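Motility protein B (Helicobacter pylori, PDB 3CYP) probably fastens the MotA/MotB stator of the flagellar motor to the cell wall, the part described here being its periplasmic, OmpA-like C-terminal domain. Local coordinates at residues 10-14 with 50-55; 26-31 with 73-78; 39-45 with 83-89; 65-69 with 106-110. One frame throughout, in Å; residues are numbered along the deposited sequence.

Interaction 1: residues 10-14 with 50-55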
loop_
_atom_site.group_PDB
_atom_site.type_symbol
_atom_site.label_atom_id
_atom_site.label_comp_id
_atom_site.label_asym_id
_atom_site.label_seq_id
_atom_site.Cartn_x
_atom_site.Cartn_y
_atom_site.Cartn_z
ATOM N N ALA B 10 -11.869 7.248 -18.329
ATOM C CA ALA B 10 -10.546 7.822 -18.132
ATOM C C ALA B 10 -10.288 8.358 -16.720
ATOM O O ALA B 10 -9.135 8.422 -16.309
ATOM C CB ALA B 10 -10.288 8.942 -19.162
ATOM N N THR B 11 -11.319 8.775 -15.999
ATOM C CA THR B 11 -11.093 9.456 -14.721
ATOM C C THR B 11 -11.666 8.746 -13.477
ATOM O O THR B 11 -11.395 9.184 -12.352
ATOM C CB THR B 11 -11.591 10.895 -14.792
ATOM O OG1 THR B 11 -12.994 10.884 -15.052
ATOM C CG2 THR B 11 -10.868 11.629 -15.903
ATOM N N SER B 12 -12.369 7.619 -13.670
ATOM C CA SER B 12 -13.075 6.943 -12.596
ATOM C C SER B 12 -12.116 6.071 -11.804
ATOM O O SER B 12 -11.262 5.400 -12.402
ATOM C CB SER B 12 -14.183 6.038 -13.150
ATOM O OG SER B 12 -14.918 5.459 -12.092
ATOM N N ASP B 13 -12.256 6.107 -10.489
ATOM C CA ASP B 13 -11.641 5.094 -9.601
ATOM C C ASP B 13 -12.689 4.255 -8.868
ATOM O O ASP B 13 -12.379 3.547 -7.902
ATOM C CB ASP B 13 -10.657 5.736 -8.620
ATOM C CG ASP B 13 -11.305 6.728 -7.684
ATOM O OD1 ASP B 13 -12.524 7.023 -7.794
ATOM O OD2 ASP B 13 -10.569 7.233 -6.820
ATOM N N ALA B 14 -13.932 4.305 -9.352
ATOM C CA ALA B 14 -15.038 3.542 -8.810
ATOM C C ALA B 14 -14.898 2.025 -9.040
ATOM O O ALA B 14 -14.520 1.593 -10.128
ATOM C CB ALA B 14 -16.353 4.024 -9.398
ATOM N N LEU B 50 -6.496 15.181 -18.070
ATOM C CA LEU B 50 -7.455 15.078 -16.985
ATOM C C LEU B 50 -8.389 16.280 -16.987
ATOM O O LEU B 50 -7.935 17.434 -16.986
ATOM C CB LEU B 50 -6.741 14.959 -15.634
ATOM C CG LEU B 50 -5.980 13.645 -15.381
ATOM C CD1 LEU B 50 -5.046 13.770 -14.165
ATOM C CD2 LEU B 50 -6.930 12.480 -15.223
ATOM N N VAL B 51 -9.688 15.989 -16.988
ATOM C CA VAL B 51 -10.722 17.010 -16.915
ATOM C C VAL B 51 -11.806 16.519 -15.952
ATOM O O VAL B 51 -11.978 15.307 -15.769
ATOM C CB VAL B 51 -11.313 17.284 -18.316
ATOM C CG1 VAL B 51 -11.938 16.008 -18.887
ATOM C CG2 VAL B 51 -12.331 18.419 -18.266
ATOM N N LYS B 52 -12.501 17.452 -15.305
ATOM C CA LYS B 52 -13.600 17.125 -14.388
ATOM C C LYS B 52 -13.182 16.100 -13.325
ATOM O O LYS B 52 -13.910 15.139 -13.067
ATOM C CB LYS B 52 -14.819 16.615 -15.188
ATOM N N THR B 53 -12.013 16.306 -12.716
ATOM C CA THR B 53 -11.467 15.338 -11.762
ATOM C C THR B 53 -10.594 15.972 -10.679
ATOM O O THR B 53 -10.123 17.094 -10.840
ATOM C CB THR B 53 -10.642 14.250 -12.487
ATOM O OG1 THR B 53 -10.327 13.207 -11.562
ATOM C CG2 THR B 53 -9.355 14.827 -13.049
ATOM N N ARG B 54 -10.330 15.217 -9.610
ATOM C CA ARG B 54 -9.776 15.791 -8.376
ATOM C C ARG B 54 -8.267 15.908 -8.001
ATOM O O ARG B 54 -8.062 16.441 -6.921
ATOM C CB ARG B 54 -10.517 15.236 -7.144
ATOM C CG ARG B 54 -10.079 13.861 -6.715
ATOM C CD ARG B 54 -10.714 13.479 -5.392
ATOM N NE ARG B 54 -10.843 12.029 -5.272
ATOM C CZ ARG B 54 -9.948 11.220 -4.709
ATOM N NH1 ARG B 54 -8.824 11.693 -4.172
ATOM N NH2 ARG B 54 -10.188 9.916 -4.682
ATOM N N PHE B 55 -7.169 15.498 -8.654
ATOM C CA PHE B 55 -6.646 14.330 -9.444
ATOM C C PHE B 55 -5.770 15.117 -10.387
ATOM O O PHE B 55 -6.176 15.524 -11.487
ATOM C CB PHE B 55 -7.521 13.280 -10.168
ATOM C CG PHE B 55 -7.845 12.056 -9.325
ATOM C CD1 PHE B 55 -8.864 11.193 -9.702
ATOM C CD2 PHE B 55 -7.173 11.794 -8.136
ATOM C CE1 PHE B 55 -9.189 10.087 -8.909
ATOM C CE2 PHE B 55 -7.507 10.714 -7.345
ATOM C CZ PHE B 55 -8.512 9.861 -7.729
HETATM O O HOH W 1 -12.074 11.593 -11.021
#
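Two loops of the OmpA-like domain meet here without regular structure and without a direct hydrogen bond between them. The one charged link is a long salt bridge, D13 OD2 to R54 NH2 at 3.5 Å; R54 NH2 is also hydrogen-bonded to N64, so the guanidinium is shared between the loop and helix 58-75. Water supplies the polar link at T11: water 1 donates to T11 O at 2.8 Å and lies 2.4 Å from T53 OG1. T11, the residue most covered, sets CG2 4.1 Å from L50 CD2 and 3.8 Å from V51 O. The ring of F55, a residue preceded by a cis peptide bond, turns its edge to two oxygens of the other loop, with CZ 3.5 Å from D13 OD2 and CD1 4.2 Å from T11 O. An ST turn, A14 N to S12 OG at 3.1 Å, shapes residues 12-14. At the surface, the contact joins the loops that lead into helices 17-30 and 58-75, and S12 O and D13 O accept from R65 and R68 of the latter.

Interaction 2: residues 26-31 with 73-78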
loop_
_atom_site.group_PDB
_atom_site.type_symbol
_atom_site.label_atom_id
_atom_site.label_comp_id
_atom_site.label_asym_id
_atom_site.label_seq_id
_atom_site.Cartn_x
_atom_site.Cartn_y
_atom_site.Cartn_z
ATOM N N ILE B 26 -10.208 -13.160 -6.967
ATOM C CA ILE B 26 -8.733 -13.041 -6.876
ATOM C C ILE B 26 -8.266 -13.140 -5.404
ATOM O O ILE B 26 -7.250 -13.764 -5.090
ATOM C CB ILE B 26 -8.248 -11.727 -7.560
ATOM C CG1 ILE B 26 -8.514 -11.794 -9.083
ATOM C CG2 ILE B 26 -6.781 -11.428 -7.229
ATOM C CD1 ILE B 26 -7.621 -12.847 -9.805
ATOM N N ALA B 27 -9.005 -12.555 -4.462
ATOM C CA ALA B 27 -8.701 -12.702 -3.020
ATOM C C ALA B 27 -8.747 -14.154 -2.634
ATOM O O ALA B 27 -7.879 -14.638 -1.912
ATOM C CB ALA B 27 -9.692 -11.856 -2.154
ATOM N N LYS B 28 -9.757 -14.868 -3.137
ATOM C CA LYS B 28 -9.895 -16.272 -2.860
ATOM C C LYS B 28 -8.642 -17.025 -3.248
ATOM O O LYS B 28 -8.132 -17.832 -2.459
ATOM C CB LYS B 28 -11.099 -16.836 -3.616
ATOM C CG LYS B 28 -11.332 -18.329 -3.416
ATOM C CD LYS B 28 -12.521 -18.745 -4.296
ATOM C CE LYS B 28 -12.763 -20.253 -4.271
ATOM N NZ LYS B 28 -13.740 -20.648 -5.354
ATOM N N ILE B 29 -8.183 -16.812 -4.473
ATOM C CA ILE B 29 -7.008 -17.516 -5.000
ATOM C C ILE B 29 -5.763 -17.117 -4.220
ATOM O O ILE B 29 -4.894 -17.942 -3.956
ATOM C CB ILE B 29 -6.779 -17.208 -6.511
ATOM C CG1 ILE B 29 -7.792 -17.958 -7.401
ATOM C CG2 ILE B 29 -5.375 -17.545 -6.959
ATOM C CD1 ILE B 29 -8.440 -19.146 -6.744
ATOM N N ILE B 30 -5.652 -15.816 -3.906
ATOM C CA ILE B 30 -4.459 -15.357 -3.192
ATOM C C ILE B 30 -4.283 -16.104 -1.884
ATOM O O ILE B 30 -3.176 -16.499 -1.535
ATOM C CB ILE B 30 -4.439 -13.850 -2.999
ATOM C CG1 ILE B 30 -4.283 -13.162 -4.338
ATOM C CG2 ILE B 30 -3.329 -13.442 -2.019
ATOM C CD1 ILE B 30 -4.522 -11.650 -4.342
ATOM N N GLN B 31 -5.370 -16.330 -1.155
ATOM C CA GLN B 31 -5.274 -16.984 0.128
ATOM C C GLN B 31 -4.865 -18.457 0.023
ATOM O O GLN B 31 -4.486 -19.053 1.038
ATOM C CB GLN B 31 -6.592 -16.815 0.864
ATOM C CG GLN B 31 -6.860 -15.375 1.168
ATOM C CD GLN B 31 -8.178 -15.156 1.822
ATOM O OE1 GLN B 31 -8.341 -15.467 3.009
ATOM N NE2 GLN B 31 -9.101 -14.531 1.097
ATOM N N LEU B 73 -9.026 -6.265 -1.559
ATOM C CA LEU B 73 -8.420 -7.567 -1.325
ATOM C C LEU B 73 -8.252 -7.864 0.187
ATOM O O LEU B 73 -8.425 -8.995 0.676
ATOM C CB LEU B 73 -7.038 -7.712 -2.001
ATOM C CG LEU B 73 -7.113 -7.757 -3.535
ATOM C CD1 LEU B 73 -5.753 -7.493 -4.193
ATOM C CD2 LEU B 73 -7.741 -9.071 -3.996
ATOM N N ILE B 74 -7.816 -6.860 0.919
ATOM C CA ILE B 74 -7.611 -7.002 2.353
ATOM C C ILE B 74 -8.941 -7.194 3.091
ATOM O O ILE B 74 -9.051 -8.026 3.978
ATOM C CB ILE B 74 -6.812 -5.804 2.913
ATOM C CG1 ILE B 74 -5.384 -5.873 2.376
ATOM C CG2 ILE B 74 -6.841 -5.764 4.474
ATOM C CD1 ILE B 74 -4.578 -4.541 2.534
ATOM N N GLN B 75 -9.950 -6.465 2.679
ATOM C CA GLN B 75 -11.305 -6.733 3.189
ATOM C C GLN B 75 -11.753 -8.181 3.026
ATOM O O GLN B 75 -12.476 -8.711 3.850
ATOM C CB GLN B 75 -12.337 -5.823 2.510
ATOM C CG GLN B 75 -12.220 -4.376 2.903
ATOM C CD GLN B 75 -13.306 -3.535 2.274
ATOM O OE1 GLN B 75 -13.272 -3.259 1.083
ATOM N NE2 GLN B 75 -14.332 -3.159 3.077
ATOM N N TYR B 76 -11.388 -8.788 1.896
ATOM C CA TYR B 76 -11.728 -10.175 1.608
ATOM C C TYR B 76 -10.751 -11.194 2.241
ATOM O O TYR B 76 -10.862 -12.413 1.984
ATOM C CB TYR B 76 -11.814 -10.356 0.113
ATOM C CG TYR B 76 -13.077 -9.807 -0.576
ATOM C CD1 TYR B 76 -12.996 -8.933 -1.655
ATOM C CD2 TYR B 76 -14.331 -10.226 -0.166
ATOM C CE1 TYR B 76 -14.173 -8.478 -2.330
ATOM C CE2 TYR B 76 -15.474 -9.803 -0.819
ATOM C CZ TYR B 76 -15.395 -8.943 -1.895
ATOM O OH TYR B 76 -16.576 -8.549 -2.519
ATOM N N GLY B 77 -9.811 -10.708 3.057
ATOM C CA GLY B 77 -9.017 -11.564 3.877
ATOM C C GLY B 77 -7.588 -11.790 3.435
ATOM O O GLY B 77 -6.891 -12.574 4.058
ATOM N N VAL B 78 -7.136 -11.088 2.406
ATOM C CA VAL B 78 -5.727 -11.233 2.004
ATOM C C VAL B 78 -4.869 -10.579 3.070
ATOM O O VAL B 78 -5.150 -9.479 3.534
ATOM C CB VAL B 78 -5.441 -10.683 0.612
ATOM C CG1 VAL B 78 -3.882 -10.811 0.293
ATOM C CG2 VAL B 78 -6.260 -11.408 -0.407
#
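A27 and V78 are the most deeply covered residues of this contact, each losing 57 Å² to the other segment. A27 offers a small methyl that lets the end of helix 17-30 come close to the end of helix 58-75, its CA only 5.4 Å from that of L73. Its CB touches Y76 CB at 3.4 Å and lies 3.9 Å from both L73 CD2 and V78 CG2, so three side chains meet one alanine. V78 reaches the same helix through its other methyl, CG1, which packs 3.5 Å from I30 CG2. Q31, with 48 Å² covered, adds the polar part: its NE2 donates to Y76 O at 2.9 Å across the contact and to A27 O at 3.2 Å within its own segment. That carbonyl of Y76 sits where helix 58-75 ends in a Schellman motif, closed by V78 N to L73 O (3.0 Å) and G77 N to I74 O (2.9 Å). G77 takes positive phi as the C-prime residue, and the turn brings V78 back against I30. Beneath lies the sheet: I30 rests on I39 of strand 38-44, L73 on V41, and V78 on L83 of strand 83-87, while helix 117-131 covers I26 and I29.

Interaction 3: residues 39-45 with 83-89; sequences INVRGFT and LSFSSYG
Y88 (chi1 -75°, m) lays its ring beside that of F44 (chi1 -51°, m), the planes at 29° and the centroids 5.3 Å apart, slid so far that they barely overlap; F44 CE1 meets Y88 CB at 3.4 Å. Upstream, extended strands 39-44 and 83-87 run parallel at 24°, axes 4.4 Å apart, pairing I39 with L83, N40 with S84, V41 with F85, R42 with S86 and G43 with S87. S84 N donates to I39 O (3.1 Å), V41 N to S84 O (2.9 Å), S86 N to V41 O (2.8 Å), G43 N to S86 O (2.9 Å) and Y88 N to G43 O (2.9 Å). Joined through helix 58-75, these strands form the beta-alpha-beta unit of the OmpA-like fold, with 83-87 at the sheet edge. T45 N still reaches G89 O at 2.9 Å, with G89 at phi 54°. On the helix-covered face I39 CG2 packs on L83 CD2 (3.7 Å). On the opposite face N40 (chi1 179°, t) donates from ND2 to S84 OG and S86 OG, both 2.9 Å, and its OD1 accepts from R42 NE (2.7 Å). Water 3 lies 2.9 Å from N40 OD1 and 2.8 Å from Y88 OH, which sits over one face of the R42 guanidinium, 3.4 Å from R42 CZ.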
loop_
_atom_site.group_PDB
_atom_site.type_symbol
_atom_site.label_atom_id
_atom_site.label_comp_id
_atom_site.label_asym_id
_atom_site.label_seq_id
_atom_site.Cartn_x
_atom_site.Cartn_y
_atom_site.Cartn_z
ATOM N N ILE B 39 1.974 -10.298 -3.806
ATOM C CA ILE B 39 1.105 -9.734 -4.835
ATOM C C ILE B 39 1.316 -8.223 -4.879
ATOM O O ILE B 39 1.252 -7.567 -3.837
ATOM C CB ILE B 39 -0.359 -10.004 -4.439
ATOM C CG1 ILE B 39 -0.597 -11.525 -4.372
ATOM C CG2 ILE B 39 -1.349 -9.224 -5.361
ATOM C CD1 ILE B 39 -0.607 -12.166 -5.648
ATOM N N ASN B 40 1.516 -7.679 -6.075
ATOM C CA ASN B 40 1.667 -6.209 -6.314
ATOM C C ASN B 40 0.492 -5.811 -7.179
ATOM O O ASN B 40 0.298 -6.356 -8.263
ATOM C CB ASN B 40 3.023 -5.906 -7.000
ATOM C CG ASN B 40 3.251 -4.469 -7.295
ATOM O OD1 ASN B 40 3.493 -4.099 -8.460
ATOM N ND2 ASN B 40 3.198 -3.663 -6.299
ATOM N N VAL B 41 -0.302 -4.867 -6.656
ATOM C CA VAL B 41 -1.508 -4.392 -7.298
ATOM C C VAL B 41 -1.093 -3.109 -8.015
ATOM O O VAL B 41 -0.711 -2.089 -7.379
ATOM C CB VAL B 41 -2.575 -4.072 -6.247
ATOM C CG1 VAL B 41 -3.832 -3.539 -6.923
ATOM C CG2 VAL B 41 -2.827 -5.301 -5.364
ATOM N N ARG B 42 -1.100 -3.185 -9.354
ATOM C CA ARG B 42 -0.559 -2.130 -10.210
ATOM C C ARG B 42 -1.675 -1.352 -10.884
ATOM O O ARG B 42 -2.480 -1.937 -11.589
ATOM C CB ARG B 42 0.316 -2.727 -11.318
ATOM C CG ARG B 42 1.459 -3.440 -10.761
ATOM C CD ARG B 42 2.454 -3.796 -11.824
ATOM N NE ARG B 42 3.571 -4.457 -11.175
ATOM C CZ ARG B 42 4.644 -4.898 -11.805
ATOM N NH1 ARG B 42 4.739 -4.795 -13.127
ATOM N NH2 ARG B 42 5.593 -5.498 -11.091
ATOM N N GLY B 43 -1.624 -0.029 -10.761
ATOM C CA GLY B 43 -2.632 0.843 -11.369
ATOM C C GLY B 43 -2.112 1.613 -12.571
ATOM O O GLY B 43 -0.941 2.002 -12.625
ATOM N N PHE B 44 -3.012 1.816 -13.546
ATOM C CA PHE B 44 -2.684 2.473 -14.804
ATOM C C PHE B 44 -3.838 3.360 -15.251
ATOM O O PHE B 44 -4.985 3.220 -14.784
ATOM C CB PHE B 44 -2.427 1.486 -15.911
ATOM C CG PHE B 44 -1.433 0.383 -15.577
ATOM C CD1 PHE B 44 -0.110 0.485 -16.007
ATOM C CD2 PHE B 44 -1.827 -0.750 -14.874
ATOM C CE1 PHE B 44 0.802 -0.516 -15.738
ATOM C CE2 PHE B 44 -0.919 -1.789 -14.636
ATOM C CZ PHE B 44 0.399 -1.657 -15.060
ATOM N N THR B 45 -3.468 4.286 -16.140
ATOM C CA THR B 45 -4.402 5.139 -16.883
ATOM C C THR B 45 -4.077 5.186 -18.370
ATOM O O THR B 45 -3.023 4.763 -18.823
ATOM C CB THR B 45 -4.294 6.610 -16.375
ATOM O OG1 THR B 45 -3.035 7.149 -16.814
ATOM C CG2 THR B 45 -4.399 6.686 -14.839
ATOM N N LEU B 83 0.858 -8.081 0.379
ATOM C CA LEU B 83 0.385 -7.075 -0.568
ATOM C C LEU B 83 1.217 -5.804 -0.638
ATOM O O LEU B 83 1.825 -5.368 0.359
ATOM C CB LEU B 83 -1.056 -6.677 -0.231
ATOM C CG LEU B 83 -2.112 -7.664 -0.664
ATOM C CD1 LEU B 83 -3.416 -7.317 0.077
ATOM C CD2 LEU B 83 -2.314 -7.650 -2.193
ATOM N N SER B 84 1.229 -5.200 -1.820
ATOM C CA SER B 84 1.719 -3.851 -2.051
ATOM C C SER B 84 0.936 -3.292 -3.225
ATOM O O SER B 84 0.268 -4.043 -3.941
ATOM C CB SER B 84 3.199 -3.882 -2.362
ATOM O OG SER B 84 3.480 -4.570 -3.540
ATOM N N PHE B 85 1.023 -1.981 -3.414
ATOM C CA PHE B 85 0.441 -1.329 -4.601
ATOM C C PHE B 85 1.422 -0.389 -5.259
ATOM O O PHE B 85 2.331 0.167 -4.587
ATOM C CB PHE B 85 -0.871 -0.621 -4.280
ATOM C CG PHE B 85 -0.715 0.713 -3.566
ATOM C CD1 PHE B 85 -0.518 0.760 -2.177
ATOM C CD2 PHE B 85 -0.746 1.912 -4.281
ATOM C CE1 PHE B 85 -0.400 1.983 -1.519
ATOM C CE2 PHE B 85 -0.608 3.136 -3.608
ATOM C CZ PHE B 85 -0.430 3.151 -2.231
ATOM N N SER B 86 1.260 -0.221 -6.565
ATOM C CA SER B 86 2.179 0.584 -7.329
ATOM C C SER B 86 1.428 1.352 -8.364
ATOM O O SER B 86 0.526 0.830 -9.001
ATOM C CB SER B 86 3.267 -0.257 -7.964
ATOM O OG SER B 86 4.046 -0.944 -7.001
ATOM N N SER B 87 1.795 2.609 -8.522
ATOM C CA SER B 87 1.216 3.434 -9.580
ATOM C C SER B 87 2.142 3.533 -10.777
ATOM O O SER B 87 3.291 3.929 -10.641
ATOM C CB SER B 87 0.892 4.830 -9.061
ATOM O OG SER B 87 0.454 5.583 -10.199
ATOM N N TYR B 88 1.614 3.217 -11.967
ATOM C CA TYR B 88 2.315 3.378 -13.215
ATOM C C TYR B 88 1.801 4.578 -14.060
ATOM O O TYR B 88 2.317 4.804 -15.132
ATOM C CB TYR B 88 2.269 2.057 -14.007
ATOM C CG TYR B 88 3.205 1.041 -13.418
ATOM C CD1 TYR B 88 4.414 0.779 -14.014
ATOM C CD2 TYR B 88 2.908 0.384 -12.249
ATOM C CE1 TYR B 88 5.308 -0.118 -13.471
ATOM C CE2 TYR B 88 3.804 -0.520 -11.681
ATOM C CZ TYR B 88 5.005 -0.762 -12.296
ATOM O OH TYR B 88 5.907 -1.689 -11.788
ATOM N N GLY B 89 0.799 5.300 -13.568
ATOM C CA GLY B 89 0.268 6.465 -14.280
ATOM C C GLY B 89 -0.114 6.042 -15.695
ATOM O O GLY B 89 -0.657 4.941 -15.903
HETATM O O HOH W 2 3.775 -7.212 -2.685
HETATM O O HOH W 3 5.799 -2.522 -9.096
#

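Interaction 4: residues 65-69 with 106-110; sequences RAYRV and NNRVE
Helix 58-75 packs on the sheet of the OmpA-like alpha/beta domain here, laying residues 65-69 across the start of strand 108-114. Helix 65-69 has regular alpha geometry, with V69 N donating to R65 O at 3.1 Å, and strand 108-110 is extended. Their axes approach to 8.6 Å at a signed crossing angle of -58°, and A66 and V109 have the nearest CA atoms, 5.9 Å apart. V109 (chi1 163°, t) points at the helix and is the residue most covered by it, 84 Å². Its CG2 lies 3.7 Å from R65 CB and 3.8 Å from A66 N, while its CG1 meets CG1 of V69 (chi1 166°, t) at 4.1 Å. R65 leaves the helix with chi1 at -72° (m) and chi2 and chi3 near 180°, an extended chain that carries its guanidinium to N107 (chi1 -65°, m; chi2 -61°). The group is well supplied with acceptors: NE donates to S12 O and NH1 also to F44 O, while N107 ND2 donates to D46. R108 points away from the helix and folds back along its own segment (chi1 88°, p; chi2 -87°, m), giving NH1 to N106 O at 3.0 Å and forming a salt bridge from NE to E110 OE1 at 2.8 Å. Across the contact itself, R65 NH1 donates to N107 OD1 at 3.0 Å, with the oxygen at the edge of the guanidinium, near its plane.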
loop_
_atom_site.group_PDB
_atom_site.type_symbol
_atom_site.label_atom_id
_atom_site.label_comp_id
_atom_site.label_asym_id
_atom_site.label_seq_id
_atom_site.Cartn_x
_atom_site.Cartn_y
_atom_site.Cartn_z
ATOM N N ARG B 65 -6.589 4.037 -7.839
ATOM C CA ARG B 65 -7.130 2.770 -8.397
ATOM C C ARG B 65 -6.503 1.535 -7.751
ATOM O O ARG B 65 -7.198 0.643 -7.273
ATOM C CB ARG B 65 -6.971 2.702 -9.883
ATOM C CG ARG B 65 -7.920 3.658 -10.618
ATOM C CD ARG B 65 -7.624 3.705 -12.083
ATOM N NE ARG B 65 -8.654 4.449 -12.828
ATOM C CZ ARG B 65 -8.508 4.914 -14.067
ATOM N NH1 ARG B 65 -7.388 4.725 -14.736
ATOM N NH2 ARG B 65 -9.529 5.569 -14.663
ATOM N N ALA B 66 -5.175 1.512 -7.741
ATOM C CA ALA B 66 -4.441 0.362 -7.206
ATOM C C ALA B 66 -4.673 0.237 -5.717
ATOM O O ALA B 66 -4.929 -0.860 -5.204
ATOM C CB ALA B 66 -2.984 0.487 -7.523
ATOM N N TYR B 67 -4.566 1.354 -4.991
ATOM C CA TYR B 67 -4.786 1.352 -3.546
ATOM C C TYR B 67 -6.187 0.816 -3.185
ATOM O O TYR B 67 -6.355 -0.022 -2.313
ATOM C CB TYR B 67 -4.561 2.767 -3.007
ATOM C CG TYR B 67 -4.998 2.947 -1.569
ATOM C CD1 TYR B 67 -4.392 2.224 -0.549
ATOM C CD2 TYR B 67 -6.055 3.785 -1.233
ATOM C CE1 TYR B 67 -4.811 2.343 0.786
ATOM C CE2 TYR B 67 -6.466 3.933 0.108
ATOM C CZ TYR B 67 -5.819 3.217 1.105
ATOM O OH TYR B 67 -6.175 3.333 2.449
ATOM N N ARG B 68 -7.205 1.306 -3.892
ATOM C CA ARG B 68 -8.575 0.913 -3.625
ATOM C C ARG B 68 -8.788 -0.569 -3.877
ATOM O O ARG B 68 -9.432 -1.231 -3.091
ATOM C CB ARG B 68 -9.557 1.752 -4.457
ATOM C CG ARG B 68 -9.672 3.168 -3.865
ATOM C CD ARG B 68 -10.525 4.113 -4.650
ATOM N NE ARG B 68 -11.726 3.515 -5.227
ATOM C CZ ARG B 68 -12.903 3.370 -4.616
ATOM N NH1 ARG B 68 -13.088 3.729 -3.350
ATOM N NH2 ARG B 68 -13.909 2.835 -5.273
ATOM N N VAL B 69 -8.220 -1.083 -4.958
ATOM C CA VAL B 69 -8.308 -2.512 -5.239
ATOM C C VAL B 69 -7.623 -3.263 -4.103
ATOM O O VAL B 69 -8.114 -4.284 -3.596
ATOM C CB VAL B 69 -7.752 -2.879 -6.605
ATOM C CG1 VAL B 69 -7.546 -4.405 -6.717
ATOM C CG2 VAL B 69 -8.748 -2.377 -7.681
ATOM N N ASN B 106 -6.797 1.081 -21.236
ATOM C CA ASN B 106 -5.603 1.398 -20.424
ATOM C C ASN B 106 -5.912 1.814 -18.996
ATOM O O ASN B 106 -5.013 1.937 -18.178
ATOM C CB ASN B 106 -4.733 2.459 -21.127
ATOM C CG ASN B 106 -4.075 1.929 -22.410
ATOM O OD1 ASN B 106 -3.715 0.759 -22.494
ATOM N ND2 ASN B 106 -3.965 2.786 -23.451
ATOM N N ASN B 107 -7.177 2.051 -18.687
ATOM C CA ASN B 107 -7.610 2.431 -17.364
ATOM C C ASN B 107 -7.922 1.156 -16.598
ATOM O O ASN B 107 -9.034 0.618 -16.657
ATOM C CB ASN B 107 -8.838 3.339 -17.465
ATOM C CG ASN B 107 -8.508 4.624 -18.122
ATOM O OD1 ASN B 107 -7.675 5.374 -17.621
ATOM N ND2 ASN B 107 -9.061 4.853 -19.321
ATOM N N ARG B 108 -6.921 0.657 -15.879
ATOM C CA ARG B 108 -7.041 -0.677 -15.280
ATOM C C ARG B 108 -6.072 -0.878 -14.135
ATOM O O ARG B 108 -5.144 -0.115 -13.943
ATOM C CB ARG B 108 -6.864 -1.785 -16.337
ATOM C CG ARG B 108 -5.453 -2.298 -16.640
ATOM C CD ARG B 108 -4.737 -1.530 -17.650
ATOM N NE ARG B 108 -3.360 -1.980 -17.895
ATOM C CZ ARG B 108 -2.435 -1.177 -18.384
ATOM N NH1 ARG B 108 -2.738 0.065 -18.698
ATOM N NH2 ARG B 108 -1.190 -1.582 -18.517
ATOM N N VAL B 109 -6.343 -1.928 -13.380
ATOM C CA VAL B 109 -5.432 -2.408 -12.327
ATOM C C VAL B 109 -5.096 -3.839 -12.715
ATOM O O VAL B 109 -5.983 -4.593 -13.126
ATOM C CB VAL B 109 -6.053 -2.305 -10.947
ATOM C CG1 VAL B 109 -5.264 -3.179 -9.944
ATOM C CG2 VAL B 109 -6.099 -0.883 -10.499
ATOM N N GLU B 110 -3.793 -4.174 -12.625
ATOM C CA GLU B 110 -3.266 -5.519 -12.927
ATOM C C GLU B 110 -2.689 -6.126 -11.665
ATOM O O GLU B 110 -2.108 -5.401 -10.841
ATOM C CB GLU B 110 -2.172 -5.473 -14.021
ATOM C CG GLU B 110 -2.676 -4.886 -15.335
ATOM C CD GLU B 110 -1.626 -4.791 -16.398
ATOM O OE1 GLU B 110 -1.973 -4.350 -17.519
ATOM O OE2 GLU B 110 -0.436 -5.107 -16.123
#

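In the fold
Interactions 3 and 4 form the centre of the domain, their own centres 6 Å apart: R42 O accepts from E110 N at 2.8 Å across neighbouring strands, and V41 CG1 packs on V109 CG1 at 3.4 Å. R65 ties interaction 4 to both neighbours, with NH1 2.8 Å from F44 O of interaction 3 and NE 2.8 Å from S12 O of interaction 1. Interaction 2 continues the apolar packing toward the other end, I74 CG1 lying 3.4 Å from L83 CD1. Interactions 1 and 2 do not touch, their centres about 27 Å apart. Helix 58-75 serves interactions 2 and 4, and the second subunit packs its Y67 on I74 and its L83 on F85.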